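Local coordinates for protein pullulanase (Bacillus acidopullulyticus, PDB 2WAN) that hydrolyses the alpha-1,6-glucosidic linkages of pullulan and, as a debranching enzyme, probably those at the branch points of starch polysaccharides, at residues Thr414-Trp419 against Glu533-Ile538; Met407-Lys412 against Glu526-Ile531; Lys456-Thr461 against Tyr521-Glu526. All blocks are in the same frame, centred on the assembly; numbering follows the deposited sequence. Where two conformers were deposited one is given.

Interaction 1: residues Thr414-Trp419 against Glu533-Ile538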
# COMPACT_ATOMS: atom_id res chain seq x y z
N THR A 414 -26.55 10.24 13.24
CA THR A 414 -25.88 10.82 12.04
C THR A 414 -26.37 10.24 10.71
O THR A 414 -26.04 10.78 9.65
CB THR A 414 -24.33 10.68 12.10
OG1 THR A 414 -23.95 9.31 11.89
CG2 THR A 414 -23.81 11.12 13.46
N ASP A 415 -27.10 9.12 10.75
CA ASP A 415 -27.53 8.49 9.51
C ASP A 415 -28.51 9.39 8.78
O ASP A 415 -29.45 9.93 9.40
CB ASP A 415 -28.24 7.15 9.78
CG ASP A 415 -27.31 6.06 10.28
OD1 ASP A 415 -26.08 6.18 10.22
OD2 ASP A 415 -27.86 5.03 10.75
N PRO A 416 -28.32 9.58 7.46
CA PRO A 416 -29.32 10.35 6.74
C PRO A 416 -30.61 9.55 6.55
O PRO A 416 -30.61 8.33 6.73
CB PRO A 416 -28.65 10.62 5.38
CG PRO A 416 -27.81 9.38 5.15
CD PRO A 416 -27.24 9.09 6.57
N ALA A 417 -31.70 10.24 6.23
CA ALA A 417 -32.97 9.58 5.94
C ALA A 417 -32.78 8.60 4.79
O ALA A 417 -32.06 8.90 3.82
CB ALA A 417 -34.06 10.62 5.61
N GLY A 418 -33.40 7.43 4.91
CA GLY A 418 -33.33 6.44 3.84
C GLY A 418 -32.13 5.51 3.91
O GLY A 418 -32.06 4.56 3.12
N TRP A 419 -31.21 5.77 4.84
CA TRP A 419 -29.96 4.99 5.00
C TRP A 419 -30.21 3.49 5.18
O TRP A 419 -29.43 2.68 4.67
CB TRP A 419 -29.18 5.53 6.19
CG TRP A 419 -27.77 5.01 6.39
CD1 TRP A 419 -27.30 4.33 7.47
CD2 TRP A 419 -26.64 5.21 5.51
NE1 TRP A 419 -25.95 4.05 7.32
CE2 TRP A 419 -25.52 4.59 6.13
CE3 TRP A 419 -26.47 5.82 4.27
CZ2 TRP A 419 -24.24 4.57 5.54
CZ3 TRP A 419 -25.18 5.79 3.67
CH2 TRP A 419 -24.09 5.18 4.31
N GLU A 533 -22.85 13.99 5.81
CA GLU A 533 -22.67 14.41 4.43
C GLU A 533 -21.89 13.42 3.60
O GLU A 533 -22.21 13.23 2.44
CB GLU A 533 -22.09 15.83 4.33
CG GLU A 533 -23.13 16.87 4.85
CD GLU A 533 -22.56 18.26 5.09
OE1 GLU A 533 -21.43 18.53 4.66
OE2 GLU A 533 -23.26 19.10 5.72
N LEU A 534 -20.89 12.78 4.19
CA LEU A 534 -20.16 11.73 3.47
C LEU A 534 -21.06 10.52 3.25
O LEU A 534 -21.05 9.92 2.17
CB LEU A 534 -18.85 11.37 4.18
CG LEU A 534 -18.00 10.24 3.55
CD1 LEU A 534 -17.70 10.46 2.04
CD2 LEU A 534 -16.71 10.02 4.32
N LYS A 535 -21.85 10.18 4.26
CA LYS A 535 -22.84 9.11 4.06
C LYS A 535 -23.79 9.47 2.93
O LYS A 535 -24.17 8.59 2.16
CB LYS A 535 -23.62 8.80 5.35
CG LYS A 535 -22.79 8.13 6.43
CD LYS A 535 -23.60 7.94 7.73
CE LYS A 535 -22.75 7.18 8.75
NZ LYS A 535 -23.39 7.18 10.11
N GLN A 536 -24.20 10.74 2.83
CA GLN A 536 -25.11 11.16 1.75
C GLN A 536 -24.44 11.02 0.39
O GLN A 536 -25.10 10.63 -0.56
CB GLN A 536 -25.62 12.59 1.98
CG GLN A 536 -26.59 12.65 3.15
CD GLN A 536 -26.99 14.08 3.50
OE1 GLN A 536 -26.21 14.85 4.04
NE2 GLN A 536 -28.23 14.42 3.19
N LEU A 537 -23.15 11.34 0.31
CA LEU A 537 -22.39 11.11 -0.94
C LEU A 537 -22.48 9.63 -1.36
O LEU A 537 -22.82 9.29 -2.51
CB LEU A 537 -20.93 11.54 -0.79
CG LEU A 537 -19.95 11.30 -1.97
CD1 LEU A 537 -18.75 12.24 -1.85
CD2 LEU A 537 -19.42 9.86 -2.03
N ILE A 538 -22.15 8.75 -0.42
CA ILE A 538 -22.15 7.30 -0.65
C ILE A 538 -23.56 6.81 -1.01
O ILE A 538 -23.73 6.05 -1.97
CB ILE A 538 -21.56 6.57 0.57
CG1 ILE A 538 -20.08 6.96 0.73
CG2 ILE A 538 -21.75 5.02 0.49
CD1 ILE A 538 -19.54 6.70 2.14

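Interaction 2: residues Met407-Lys412 against Glu526-Ile531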
# COMPACT_ATOMS: atom_id res chain seq x y z
N MET A 407 -14.50 13.77 19.91
CA MET A 407 -15.89 14.09 20.23
C MET A 407 -16.71 12.80 20.33
O MET A 407 -16.65 11.96 19.45
CB MET A 407 -16.48 15.00 19.16
CG MET A 407 -17.89 15.51 19.47
SD MET A 407 -18.48 16.52 18.10
CE MET A 407 -20.03 17.09 18.79
N ILE A 408 -17.47 12.67 21.41
CA ILE A 408 -18.33 11.51 21.63
C ILE A 408 -19.67 11.78 20.95
O ILE A 408 -20.32 12.81 21.21
CB ILE A 408 -18.56 11.28 23.13
CG1 ILE A 408 -17.23 10.98 23.84
CG2 ILE A 408 -19.58 10.15 23.36
CD1 ILE A 408 -17.08 11.68 25.16
N VAL A 409 -20.10 10.86 20.08
CA VAL A 409 -21.33 11.08 19.31
C VAL A 409 -22.19 9.82 19.22
O VAL A 409 -21.68 8.69 19.36
CB VAL A 409 -21.02 11.58 17.84
CG1 VAL A 409 -20.27 12.92 17.87
CG2 VAL A 409 -20.22 10.53 17.03
N ASP A 410 -23.49 10.04 19.01
CA ASP A 410 -24.46 8.99 18.70
C ASP A 410 -24.44 8.76 17.18
O ASP A 410 -25.03 9.54 16.43
CB ASP A 410 -25.84 9.46 19.13
CG ASP A 410 -26.93 8.43 18.89
OD1 ASP A 410 -26.66 7.37 18.27
OD2 ASP A 410 -28.07 8.69 19.33
N LEU A 411 -23.76 7.70 16.74
CA LEU A 411 -23.62 7.43 15.30
C LEU A 411 -24.96 7.21 14.61
O LEU A 411 -25.13 7.64 13.49
CB LEU A 411 -22.68 6.25 15.03
CG LEU A 411 -21.21 6.59 15.28
CD1 LEU A 411 -20.38 5.31 15.23
CD2 LEU A 411 -20.71 7.62 14.27
N LYS A 412 -25.91 6.58 15.29
CA LYS A 412 -27.25 6.36 14.72
C LYS A 412 -27.90 7.66 14.25
O LYS A 412 -28.45 7.74 13.15
CB LYS A 412 -28.17 5.68 15.75
CG LYS A 412 -27.83 4.24 16.06
CD LYS A 412 -27.51 3.45 14.81
CE LYS A 412 -26.01 3.36 14.62
NZ LYS A 412 -25.65 2.42 13.54
N GLU A 526 -17.97 21.65 12.22
CA GLU A 526 -18.58 21.44 13.52
C GLU A 526 -19.32 20.12 13.59
O GLU A 526 -20.15 19.80 12.71
CB GLU A 526 -19.58 22.56 13.83
CG GLU A 526 -18.96 23.97 14.01
CD GLU A 526 -18.10 24.09 15.26
OE1 GLU A 526 -18.18 23.21 16.14
OE2 GLU A 526 -17.32 25.05 15.36
N GLY A 527 -19.06 19.38 14.66
CA GLY A 527 -19.88 18.22 15.02
C GLY A 527 -19.92 17.13 13.97
O GLY A 527 -18.90 16.81 13.34
N THR A 528 -21.12 16.59 13.74
CA THR A 528 -21.28 15.40 12.93
C THR A 528 -21.75 15.65 11.49
O THR A 528 -22.05 14.68 10.80
CB THR A 528 -22.23 14.39 13.59
OG1 THR A 528 -23.53 14.99 13.74
CG2 THR A 528 -21.70 13.98 14.95
N ALA A 529 -21.83 16.90 11.05
CA ALA A 529 -22.22 17.17 9.65
C ALA A 529 -21.31 16.43 8.68
O ALA A 529 -21.76 15.94 7.64
CB ALA A 529 -22.23 18.65 9.33
N ARG A 530 -20.02 16.36 9.00
CA ARG A 530 -19.06 15.67 8.11
C ARG A 530 -19.41 14.18 7.94
O ARG A 530 -19.17 13.61 6.87
CB ARG A 530 -17.65 15.81 8.63
CG ARG A 530 -17.44 15.21 10.03
CD ARG A 530 -16.02 15.46 10.47
NE ARG A 530 -15.74 16.84 10.89
CZ ARG A 530 -14.53 17.39 10.92
NH1 ARG A 530 -13.45 16.72 10.47
NH2 ARG A 530 -14.38 18.61 11.39
N ILE A 531 -19.97 13.57 8.99
CA ILE A 531 -20.36 12.16 8.96
C ILE A 531 -21.58 11.99 8.06
O ILE A 531 -21.56 11.19 7.11
CB ILE A 531 -20.61 11.60 10.37
CG1 ILE A 531 -19.34 11.74 11.23
CG2 ILE A 531 -21.08 10.12 10.30
CD1 ILE A 531 -19.47 11.14 12.66

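Interaction 3: residues Lys456-Thr461 against Tyr521-Glu526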
# COMPACT_ATOMS: atom_id res chain seq x y z
N LYS A 456 -17.48 20.17 -2.11
CA LYS A 456 -18.01 19.48 -0.92
C LYS A 456 -18.57 18.08 -1.22
O LYS A 456 -18.96 17.80 -2.35
CB LYS A 456 -19.13 20.31 -0.28
CG LYS A 456 -18.71 21.75 0.06
CD LYS A 456 -17.75 21.79 1.26
CE LYS A 456 -17.47 23.25 1.69
NZ LYS A 456 -16.50 23.29 2.81
N TYR A 457 -18.61 17.22 -0.20
CA TYR A 457 -19.25 15.91 -0.35
C TYR A 457 -20.63 16.05 -0.98
O TYR A 457 -21.01 15.23 -1.82
CB TYR A 457 -19.44 15.19 1.00
CG TYR A 457 -18.18 14.93 1.80
CD1 TYR A 457 -17.11 14.18 1.28
CD2 TYR A 457 -18.07 15.41 3.11
CE1 TYR A 457 -15.98 13.92 2.05
CE2 TYR A 457 -16.93 15.16 3.89
CZ TYR A 457 -15.88 14.42 3.34
OH TYR A 457 -14.75 14.18 4.09
N LEU A 458 -21.40 17.05 -0.54
CA LEU A 458 -22.81 17.15 -0.96
C LEU A 458 -22.98 17.44 -2.45
O LEU A 458 -24.07 17.21 -2.99
CB LEU A 458 -23.60 18.20 -0.13
CG LEU A 458 -23.87 17.78 1.32
CD1 LEU A 458 -24.80 18.82 1.95
CD2 LEU A 458 -24.50 16.39 1.43
N ALA A 459 -21.94 17.93 -3.12
CA ALA A 459 -22.02 18.11 -4.58
C ALA A 459 -22.40 16.80 -5.28
O ALA A 459 -23.08 16.83 -6.30
CB ALA A 459 -20.71 18.69 -5.14
N PHE A 460 -21.97 15.66 -4.72
CA PHE A 460 -22.28 14.33 -5.28
C PHE A 460 -23.73 13.89 -5.09
O PHE A 460 -24.11 12.80 -5.55
CB PHE A 460 -21.36 13.27 -4.64
CG PHE A 460 -19.95 13.28 -5.17
CD1 PHE A 460 -19.02 14.22 -4.73
CD2 PHE A 460 -19.53 12.30 -6.07
CE1 PHE A 460 -17.70 14.21 -5.21
CE2 PHE A 460 -18.21 12.29 -6.56
CZ PHE A 460 -17.30 13.22 -6.12
N THR A 461 -24.54 14.68 -4.39
CA THR A 461 -25.95 14.35 -4.19
C THR A 461 -26.86 15.12 -5.14
O THR A 461 -28.09 14.90 -5.15
CB THR A 461 -26.44 14.67 -2.74
OG1 THR A 461 -26.51 16.10 -2.54
CG2 THR A 461 -25.52 14.05 -1.68
N TYR A 521 -14.29 19.14 3.45
CA TYR A 521 -15.29 18.78 2.42
C TYR A 521 -16.73 18.76 2.95
O TYR A 521 -17.65 18.50 2.18
CB TYR A 521 -14.92 17.41 1.78
CG TYR A 521 -13.49 17.30 1.30
CD1 TYR A 521 -12.87 18.39 0.67
CD2 TYR A 521 -12.76 16.11 1.45
CE1 TYR A 521 -11.53 18.31 0.22
CE2 TYR A 521 -11.41 16.02 1.01
CZ TYR A 521 -10.82 17.13 0.39
OH TYR A 521 -9.53 17.06 -0.06
N ALA A 522 -16.91 19.05 4.25
CA ALA A 522 -18.24 19.19 4.84
C ALA A 522 -18.69 20.65 4.77
O ALA A 522 -17.83 21.54 4.67
CB ALA A 522 -18.23 18.73 6.30
N THR A 523 -20.00 20.89 4.86
CA THR A 523 -20.51 22.26 4.87
C THR A 523 -20.08 23.02 6.14
O THR A 523 -20.05 24.26 6.17
CB THR A 523 -22.04 22.34 4.68
OG1 THR A 523 -22.71 21.67 5.76
CG2 THR A 523 -22.46 21.74 3.34
N THR A 524 -19.76 22.26 7.18
CA THR A 524 -19.17 22.81 8.40
C THR A 524 -18.29 21.75 9.07
O THR A 524 -18.59 20.56 9.01
CB THR A 524 -20.26 23.27 9.42
OG1 THR A 524 -19.62 23.80 10.59
CG2 THR A 524 -21.14 22.10 9.86
N PRO A 525 -17.19 22.19 9.70
CA PRO A 525 -16.37 21.22 10.45
C PRO A 525 -16.92 20.93 11.84
O PRO A 525 -16.39 20.07 12.54
CB PRO A 525 -15.01 21.94 10.54
CG PRO A 525 -15.35 23.35 10.57
CD PRO A 525 -16.54 23.51 9.65
N GLU A 526 -17.97 21.65 12.22
CA GLU A 526 -18.58 21.44 13.52
C GLU A 526 -19.32 20.12 13.59
O GLU A 526 -20.15 19.80 12.71
CB GLU A 526 -19.58 22.56 13.83
CG GLU A 526 -18.96 23.97 14.01
CD GLU A 526 -18.10 24.09 15.26
OE1 GLU A 526 -18.18 23.21 16.14
OE2 GLU A 526 -17.32 25.05 15.36
O HOH W 1 -20.52 18.19 2.10

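Interaction 1: residues Thr414-Trp419 against Glu533-Ile538
Lys535 runs out straight from its helix toward Thr414 and Asp415, with CG anti to the carbonyl carbon (chi1 -70°) and the chain extended from there to NZ. Trp419 has CG anti to the backbone N (chi1 -171°), and its side chain crosses the lysine at about a right angle. CB of Lys535 sits over the face of the six-membered ring of Trp419, 4.0 Å from the centroid and 23° off the normal, a CH-pi contact. CD of Pro416 and CD of Lys535 approach the same indole plane nearer its rim. Trp419 and Pro416 thus cover part of the aliphatic stem, while the ammonium group is held at its end. NZ of Lys535 donates to OG1 of Thr414 at 2.8 Å and forms a salt bridge with OD1 of Asp415 at 2.9 Å, reached nearly in line with the C-O bond. Helix 529-543 belongs to the catalytic (beta/alpha)8 barrel, following its second strand, 485-488, and preceding its third, 547-552; the loop laid against it follows strand 406-407 in the chain. Two carboxylates serve the lysine, since Glu613 of helix 597-614 makes a second salt bridge, and OG1 of Thr414 in turn bonds to the carbonyl of Leu411. Farther along, CB of Pro416 slides past CG of Gln536 at 3.7 Å, and Pro416 opens a type II turn ending at Trp419, whose indole stacks on His615.

Interaction 2: residues Met407-Lys412 against Glu526-Ile531
The start of helix 529-543, a helix of the catalytic barrel, meets here the chain leaving strand 406-407, the last strand of the antiparallel sheet that precedes the barrel. A type II' turn from Glu526 to Ala529 leads into the helix; Met407 and Val409 point at this turn, and the tip of Leu411 reaches the first turn of the helix. Met407 is fully extended, which lays its thioether against the backbone of the turn: SD lies 3.8 Å from CA of Gly527, and CE is about as near. Gly527 has a positive phi of 60°, a value that favours glycine. Next, Val409 and Thr528 reach toward each other tip to tip. CG1 of Val409 and CG2 of Thr528 are only 3.4 Å apart, tighter than usual for two methyl groups. The threonine turns this methyl toward the valine because CG2 is anti to the carbonyl carbon; although Thr528 occupies the N-cap position, its hydroxyl makes no capping bond. Leu411 then crosses Ile531 at about a right angle, with CD2 of the leucine 4.1 Å from CD1 of the isoleucine, while CG2 of Val409 touches the same methyl more distantly. Tyr614 of helix 597-614 also packs on Ile531. With methyl, methylene and thioether groups doing the touching, the two segments are held by shape and dispersion, and no directional bond fixes their register.

Interaction 3: residues Lys456-Thr461 against Tyr521-Glu526
Two loops of the barrel domain are joined here by a backbone hydrogen bond and an aromatic contact: one lies between helices 440-444 and 474-481, the other between strand 511-513 and helix 529-543. Tyr457 presents the face of its ring to Tyr521, whose CB stands over the ring centre, 3.5 Å from the centroid and 13° off the normal. The ring of Tyr521 continues beyond, its edge toward the face of Tyr457 in an offset edge-to-face pair with the planes at 84°. The backbone reinforces this meeting, for N of Tyr457 donates to O of Tyr521 at 2.9 Å, in the carbonyl plane. The same oxygen accepts from a water, 2.9 Å away, which itself accepts from N of Leu458. Lys456 bends at chi2 (-72°), turning CD back past the carbonyls of Tyr521 and Ala522, and NZ donates to O of Ala522 at 2.9 Å from above the carbonyl plane; Ala520 supplies another carbonyl. At the outer side, CD1 of Leu458 packs against CG2 of Thr523 at 4.0 Å. The hydroxyl of Tyr457 is bonded to the carbonyl of Glu518, tying the buried ring at its far end. An alanine here would probably leave CB and the ring edge of Tyr521 without the face they pack on, and the Glu518 carbonyl without its hydroxyl partner. Locally, 457-461 is a 3-10 segment and Thr524 forms an ST turn. The arrangement is one of connecting loops packed together on the outside of a (beta/alpha)8 barrel of the alpha-amylase family.

Interactions 1 and 2 use the same helix, 529-543, and the same connection after strand 406-407, whereas interaction 3 joins two loops whose second leads into that helix. All lie far from the chain's centre: four of the seven touching residues are buried in interaction 1, half in interactions 2 and 3, with Thr523 exposed in the latter. Their chemistry differs: interaction 1 mixes charge with indole packing, interaction 2 is wholly apolar across its segments, and interaction 3 rests largely on backbone carbonyls and an aromatic pair. Thr414 packs on Thr528 and Ile531, Glu533 probably accepts a hydrogen bond from Thr523, and Arg530 probably bonds to the carbonyl of Pro525, joining all three around the helix.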